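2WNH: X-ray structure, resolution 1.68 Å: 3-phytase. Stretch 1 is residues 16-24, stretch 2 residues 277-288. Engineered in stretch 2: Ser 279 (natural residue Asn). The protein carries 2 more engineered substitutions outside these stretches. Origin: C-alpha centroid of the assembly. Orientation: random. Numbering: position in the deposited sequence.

Stretch 1 16-24: LEKVVELSR
Stretch 2 277-288: EASPNVRWLLLV

Two neighbouring parallel strands of 3-phytase, residues 16-24 and 284-288, run with N-to-C directions 2° apart and axes 4.7 Å apart at closest approach; loop 277-283, with a cis peptide bond before Pro 280, leads into the second strand. Residues 18-24 and 284-288 are extended (Val 19 phi/psi -119/133, Leu 285 -102/122), whereas Glu 17 (-99/-33) and Arg 283 (-75/-30) are not. The register pairs Val 19 with Trp 284 (CA to CA 4.6 Å) and continues residue by residue to Ser 23 with Val 288 (CA to CA 4.8 Å).

Backbone hydrogen bonds form the staggered parallel ladder, odd-numbered residues supplying donors and acceptors, the first acceptor being Arg 283 at the end of the loop: Val 19 N to Arg 283 O 2.9 Å, Leu 285 N to Val 19 O 2.8 Å, Glu 21 N to Leu 285 O 2.8 Å, Leu 287 N to Glu 21 O 2.7 Å, and Ser 23 N to Leu 287 O 2.8 Å.

Side chains alternate between faces. One carries Val 20 (t), Leu 22 (t, p), Leu 285 (t, p) and Leu 287 (m, t), whose apolar contacts include Leu 22 CD1 to Leu 287 CB at 3.9 Å. The other carries Val 19, Glu 21, Ser 23, Trp 284, Leu 286 and Val 288. Here Trp 284 (chi1 t, chi2 8°) brings CD1 to 3.7 Å from Val 19 CG1, and its NE1 donates to Glu 21 OE1 (3.2 Å, 140°) at the indole edge.

Lys 18 (t, p, t, m) bends its chain over the loop, CD 3.1 Å from Val 282 O. Its NZ donates to two waters, each at 2.9 Å from NZ; water 1 donates to Pro 280 O (2.8 Å) and water 2 to Val 282 O (3.2 Å).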

ATOM      1  N   LEU B  16      -0.389 -20.363  19.417  1.00 16.44           N
ATOM      2  CA  LEU B  16       0.844 -20.864  18.816  1.00 15.94           C
ATOM      3  C   LEU B  16       2.062 -20.239  19.486  1.00 15.86           C
ATOM      4  O   LEU B  16       2.173 -19.000  19.541  1.00 17.63           O
ATOM      5  CB  LEU B  16       0.863 -20.565  17.313  1.00 15.68           C
ATOM      6  CG  LEU B  16       2.119 -20.960  16.516  1.00 15.70           C
ATOM      7  CD1 LEU B  16       2.296 -22.482  16.554  1.00 13.67           C
ATOM      8  CD2 LEU B  16       1.942 -20.499  15.085  1.00 16.09           C
ATOM      9  N   GLU B  17       2.958 -21.083  20.011  1.00 15.38           N
ATOM     10  CA  GLU B  17       4.172 -20.602  20.683  1.00 14.78           C
ATOM     11  C   GLU B  17       5.449 -20.609  19.864  1.00 14.82           C
ATOM     12  O   GLU B  17       6.344 -19.789  20.097  1.00 16.17           O
ATOM     13  CB  GLU B  17       4.484 -21.437  21.924  1.00 15.51           C
ATOM     14  CG  GLU B  17       3.390 -21.474  22.966  1.00 17.45           C
ATOM     15  CD  GLU B  17       3.886 -22.165  24.205  1.00 18.97           C
ATOM     16  OE1 GLU B  17       4.519 -21.517  25.052  1.00 22.31           O
ATOM     17  OE2 GLU B  17       3.644 -23.377  24.330  1.00 19.54           O
ATOM     18  N   LYS B  18       5.591 -21.584  18.966  1.00 15.20           N
ATOM     19  CA  LYS B  18       6.889 -21.819  18.334  1.00 15.21           C
ATOM     20  C   LYS B  18       6.698 -22.626  17.069  1.00 15.64           C
ATOM     21  O   LYS B  18       5.904 -23.561  17.044  1.00 15.81           O
ATOM     22  CB  LYS B  18       7.826 -22.584  19.292  1.00 15.70           C
ATOM     23  CG  LYS B  18       9.233 -22.934  18.749  1.00 19.73           C
ATOM     24  CD  LYS B  18       9.988 -21.714  18.307  1.00 16.29           C
ATOM     25  CE  LYS B  18      11.430 -22.036  17.919  1.00 18.43           C
ATOM     26  NZ  LYS B  18      12.302 -22.308  19.115  1.00 20.71           N
ATOM     27  N   VAL B  19       7.418 -22.230  16.021  1.00 14.79           N
ATOM     28  CA  VAL B  19       7.480 -22.983  14.777  1.00 14.29           C
ATOM     29  C   VAL B  19       8.922 -23.413  14.519  1.00 13.12           C
ATOM     30  O   VAL B  19       9.861 -22.614  14.627  1.00 13.91           O
ATOM     31  CB  VAL B  19       7.002 -22.116  13.565  1.00 14.48           C
ATOM     32  CG1 VAL B  19       7.110 -22.919  12.258  1.00 14.96           C
ATOM     33  CG2 VAL B  19       5.549 -21.614  13.742  1.00 14.03           C
ATOM     34  N   VAL B  20       9.100 -24.692  14.166  1.00 12.90           N
ATOM     35  CA  VAL B  20      10.386 -25.171  13.644  1.00 13.67           C
ATOM     36  C   VAL B  20      10.097 -25.747  12.269  1.00 14.16           C
ATOM     37  O   VAL B  20       9.253 -26.640  12.134  1.00 14.14           O
ATOM     38  CB  VAL B  20      11.015 -26.283  14.553  1.00 14.80           C
ATOM     39  CG1 VAL B  20      12.235 -26.937  13.887  1.00 14.41           C
ATOM     40  CG2 VAL B  20      11.389 -25.698  15.912  1.00 13.78           C
ATOM     41  N   GLU B  21      10.775 -25.218  11.256  1.00 14.74           N
ATOM     42  CA  GLU B  21      10.512 -25.618   9.876  1.00 14.06           C
ATOM     43  C   GLU B  21      11.785 -26.038   9.135  1.00 13.95           C
ATOM     44  O   GLU B  21      12.844 -25.370   9.245  1.00 14.81           O
ATOM     45  CB  GLU B  21       9.856 -24.446   9.140  1.00 14.18           C
ATOM     46  CG  GLU B  21       9.487 -24.730   7.691  1.00 12.85           C
ATOM     47  CD  GLU B  21       8.572 -23.664   7.114  1.00 14.76           C
ATOM     48  OE1 GLU B  21       8.553 -22.547   7.645  1.00 13.87           O
ATOM     49  OE2 GLU B  21       7.825 -23.972   6.160  1.00 16.49           O
ATOM     50  N   LEU B  22      11.662 -27.159   8.411  1.00 12.66           N
ATOM     51  CA  LEU B  22      12.723 -27.695   7.557  1.00 12.75           C
ATOM     52  C   LEU B  22      12.220 -27.685   6.115  1.00 13.28           C
ATOM     53  O   LEU B  22      11.386 -28.513   5.745  1.00 12.95           O
ATOM     54  CB  LEU B  22      13.101 -29.134   7.992  1.00 13.97           C
ATOM     55  CG  LEU B  22      14.182 -29.827   7.120  1.00 14.29           C
ATOM     56  CD1 LEU B  22      15.534 -29.077   7.167  1.00 13.18           C
ATOM     57  CD2 LEU B  22      14.366 -31.300   7.507  1.00 15.57           C
ATOM     58  N   SER B  23      12.773 -26.781   5.306  1.00 13.07           N
ATOM     59  CA  SER B  23      12.350 -26.556   3.938  1.00 13.76           C
ATOM     60  C   SER B  23      13.346 -27.163   2.965  1.00 14.68           C
ATOM     61  O   SER B  23      14.553 -27.112   3.213  1.00 15.76           O
ATOM     62  CB  SER B  23      12.304 -25.051   3.665  1.00 13.42           C
ATOM     63  OG  SER B  23      11.881 -24.773   2.327  1.00 16.01           O
ATOM     64  N   ARG B  24      12.841 -27.680   1.841  1.00 14.31           N
ATOM     65  CA  ARG B  24      13.691 -28.026   0.714  1.00 14.82           C
ATOM     66  C   ARG B  24      13.986 -26.731  -0.017  1.00 15.27           C
ATOM     67  O   ARG B  24      13.175 -25.787   0.011  1.00 14.94           O
ATOM     68  CB  ARG B  24      12.967 -29.000  -0.249  1.00 14.41           C
ATOM     69  CG  ARG B  24      13.895 -29.551  -1.335  1.00 16.83           C
ATOM     70  CD  ARG B  24      13.158 -30.360  -2.407  1.00 17.09           C
ATOM     71  NE  ARG B  24      14.091 -30.647  -3.522  1.00 20.56           N
ATOM     72  CZ  ARG B  24      13.751 -31.203  -4.688  1.00 20.87           C
ATOM     73  NH1 ARG B  24      12.499 -31.579  -4.913  1.00 20.11           N
ATOM     74  NH2 ARG B  24      14.673 -31.365  -5.644  1.00 18.26           N
ATOM     75  N   GLU B 277      12.645 -23.390  26.057  1.00 28.25           N
ATOM     76  CA  GLU B 277      14.023 -23.202  26.527  1.00 27.28           C
ATOM     77  C   GLU B 277      15.074 -23.461  25.427  1.00 26.43           C
ATOM     78  O   GLU B 277      16.264 -23.533  25.707  1.00 26.63           O
ATOM     79  CB  GLU B 277      14.316 -23.982  27.840  1.00 28.49           C
ATOM     80  CG  GLU B 277      13.114 -24.222  28.821  1.00 27.68           C
ATOM     81  CD  GLU B 277      12.240 -22.972  29.160  1.00 35.51           C
ATOM     82  OE1 GLU B 277      12.531 -21.829  28.720  1.00 33.41           O
ATOM     83  OE2 GLU B 277      11.234 -23.151  29.893  1.00 36.88           O
ATOM     84  N   ALA B 278      14.618 -23.578  24.176  1.00 25.83           N
ATOM     85  CA  ALA B 278      15.521 -23.713  23.025  1.00 24.30           C
ATOM     86  C   ALA B 278      16.386 -22.478  22.843  1.00 24.15           C
ATOM     87  O   ALA B 278      15.956 -21.361  23.139  1.00 24.32           O
ATOM     88  CB  ALA B 278      14.724 -23.953  21.771  1.00 24.32           C
ATOM     89  N   SER B 279      17.606 -22.679  22.348  1.00 23.19           N
ATOM     90  CA  SER B 279      18.433 -21.589  21.832  1.00 23.10           C
ATOM     91  C   SER B 279      18.584 -21.790  20.319  1.00 21.74           C
ATOM     92  O   SER B 279      18.907 -22.903  19.869  1.00 20.90           O
ATOM     93  CB  SER B 279      19.815 -21.565  22.494  0.30 22.46           C
ATOM     94  OG  SER B 279      20.661 -20.639  21.822  1.00 30.41           O
ATOM     95  N   PRO B 280      18.340 -20.726  19.530  1.00 20.79           N
ATOM     96  CA  PRO B 280      17.997 -19.376  19.996  1.00 19.98           C
ATOM     97  C   PRO B 280      16.548 -19.258  20.473  1.00 20.18           C
ATOM     98  O   PRO B 280      15.702 -20.067  20.112  1.00 20.09           O
ATOM     99  CB  PRO B 280      18.211 -18.517  18.749  1.00 20.67           C
ATOM    100  CG  PRO B 280      17.827 -19.441  17.620  1.00 19.93           C
ATOM    101  CD  PRO B 280      18.378 -20.795  18.054  1.00 21.03           C
ATOM    102  N   ASN B 281      16.280 -18.235  21.282  1.00 18.94           N
ATOM    103  CA  ASN B 281      14.931 -17.947  21.732  1.00 19.93           C
ATOM    104  C   ASN B 281      14.224 -17.149  20.632  1.00 19.53           C
ATOM    105  O   ASN B 281      14.276 -15.907  20.610  1.00 20.89           O
ATOM    106  CB  ASN B 281      14.987 -17.152  23.057  1.00 20.17           C
ATOM    107  CG  ASN B 281      13.619 -16.934  23.670  1.00 25.87           C
ATOM    108  OD1 ASN B 281      12.614 -17.483  23.202  1.00 27.78           O
ATOM    109  ND2 ASN B 281      13.567 -16.110  24.725  1.00 23.44           N
ATOM    110  N   VAL B 282      13.601 -17.872  19.697  1.00 17.29           N
ATOM    111  CA  VAL B 282      12.920 -17.234  18.564  1.00 15.94           C
ATOM    112  C   VAL B 282      11.505 -17.809  18.379  1.00 16.00           C
ATOM    113  O   VAL B 282      11.218 -18.910  18.836  1.00 16.98           O
ATOM    114  CB  VAL B 282      13.730 -17.385  17.232  1.00 16.14           C
ATOM    115  CG1 VAL B 282      15.041 -16.582  17.298  1.00 15.99           C
ATOM    116  CG2 VAL B 282      13.971 -18.856  16.904  1.00 14.89           C
ATOM    117  N   ARG B 283      10.624 -17.069  17.709  1.00 14.73           N
ATOM    118  CA  ARG B 283       9.269 -17.573  17.423  1.00 14.98           C
ATOM    119  C   ARG B 283       9.243 -18.618  16.309  1.00 15.10           C
ATOM    120  O   ARG B 283       8.377 -19.482  16.290  1.00 13.89           O
ATOM    121  CB  ARG B 283       8.334 -16.418  17.039  1.00 16.67           C
ATOM    122  CG  ARG B 283       8.131 -15.376  18.168  1.00 18.04           C
ATOM    123  CD  ARG B 283       7.409 -15.999  19.373  1.00 20.39           C
ATOM    124  NE  ARG B 283       7.351 -15.128  20.566  1.00 23.19           N
ATOM    125  CZ  ARG B 283       6.337 -14.315  20.893  1.00 25.34           C
ATOM    126  NH1 ARG B 283       5.258 -14.180  20.116  1.00 20.44           N
ATOM    127  NH2 ARG B 283       6.413 -13.620  22.026  1.00 24.53           N
ATOM    128  N   TRP B 284      10.185 -18.491  15.372  1.00 14.10           N
ATOM    129  CA  TRP B 284      10.242 -19.320  14.158  1.00 13.24           C
ATOM    130  C   TRP B 284      11.698 -19.666  13.843  1.00 14.18           C
ATOM    131  O   TRP B 284      12.513 -18.769  13.599  1.00 13.87           O
ATOM    132  CB  TRP B 284       9.549 -18.527  13.031  1.00 14.07           C
ATOM    133  CG  TRP B 284       9.416 -19.132  11.689  1.00 14.01           C
ATOM    134  CD1 TRP B 284       9.693 -20.423  11.288  1.00 14.79           C
ATOM    135  CD2 TRP B 284       8.943 -18.437  10.531  1.00 15.49           C
ATOM    136  NE1 TRP B 284       9.428 -20.551   9.921  1.00 15.29           N
ATOM    137  CE2 TRP B 284       8.971 -19.343   9.446  1.00 13.22           C
ATOM    138  CE3 TRP B 284       8.489 -17.122  10.314  1.00 14.07           C
ATOM    139  CZ2 TRP B 284       8.556 -18.979   8.144  1.00 16.40           C
ATOM    140  CZ3 TRP B 284       8.074 -16.754   9.017  1.00 15.00           C
ATOM    141  CH2 TRP B 284       8.130 -17.683   7.948  1.00 15.53           C
ATOM    142  N   LEU B 285      12.024 -20.972  13.884  1.00 13.40           N
ATOM    143  CA  LEU B 285      13.342 -21.468  13.486  1.00 13.70           C
ATOM    144  C   LEU B 285      13.119 -22.043  12.111  1.00 14.20           C
ATOM    145  O   LEU B 285      12.273 -22.914  11.929  1.00 13.74           O
ATOM    146  CB  LEU B 285      13.823 -22.575  14.430  1.00 13.79           C
ATOM    147  CG  LEU B 285      15.184 -23.224  14.115  1.00 13.00           C
ATOM    148  CD1 LEU B 285      16.308 -22.186  14.187  1.00 14.69           C
ATOM    149  CD2 LEU B 285      15.440 -24.407  15.112  1.00 15.76           C
ATOM    150  N   LEU B 286      13.858 -21.512  11.151  1.00 13.77           N
ATOM    151  CA  LEU B 286      13.692 -21.906   9.758  1.00 12.84           C
ATOM    152  C   LEU B 286      15.035 -22.451   9.251  1.00 13.14           C
ATOM    153  O   LEU B 286      16.054 -21.736   9.223  1.00 14.34           O
ATOM    154  CB  LEU B 286      13.208 -20.704   8.923  1.00 12.52           C
ATOM    155  CG  LEU B 286      13.200 -20.898   7.406  1.00 14.28           C
ATOM    156  CD1 LEU B 286      12.280 -22.067   7.037  1.00 15.28           C
ATOM    157  CD2 LEU B 286      12.737 -19.627   6.659  1.00 14.85           C
ATOM    158  N   LEU B 287      15.005 -23.729   8.875  1.00 14.09           N
ATOM    159  CA  LEU B 287      16.154 -24.464   8.358  1.00 14.77           C
ATOM    160  C   LEU B 287      15.895 -24.777   6.889  1.00 14.07           C
ATOM    161  O   LEU B 287      14.822 -25.251   6.527  1.00 15.14           O
ATOM    162  CB  LEU B 287      16.321 -25.781   9.117  1.00 15.22           C
ATOM    163  CG  LEU B 287      16.340 -25.703  10.649  1.00 16.31           C
ATOM    164  CD1 LEU B 287      16.490 -27.121  11.220  1.00 18.67           C
ATOM    165  CD2 LEU B 287      17.464 -24.801  11.136  1.00 17.67           C
ATOM    166  N   VAL B 288      16.896 -24.540   6.051  1.00 15.48           N
ATOM    167  CA  VAL B 288      16.698 -24.724   4.627  1.00 14.40           C
ATOM    168  C   VAL B 288      17.811 -25.638   4.104  1.00 14.61           C
ATOM    169  O   VAL B 288      19.001 -25.296   4.179  1.00 15.47           O
ATOM    170  CB  VAL B 288      16.634 -23.361   3.885  1.00 15.04           C
ATOM    171  CG1 VAL B 288      16.315 -23.571   2.403  1.00 16.50           C
ATOM    172  CG2 VAL B 288      15.531 -22.446   4.526  1.00 13.55           C
TER
HETATM  173  O   HOH W   1      15.115 -22.248  18.385  1.00 17.06           O
HETATM  174  O   HOH W   2      12.226 -20.524  21.366  1.00 36.87           O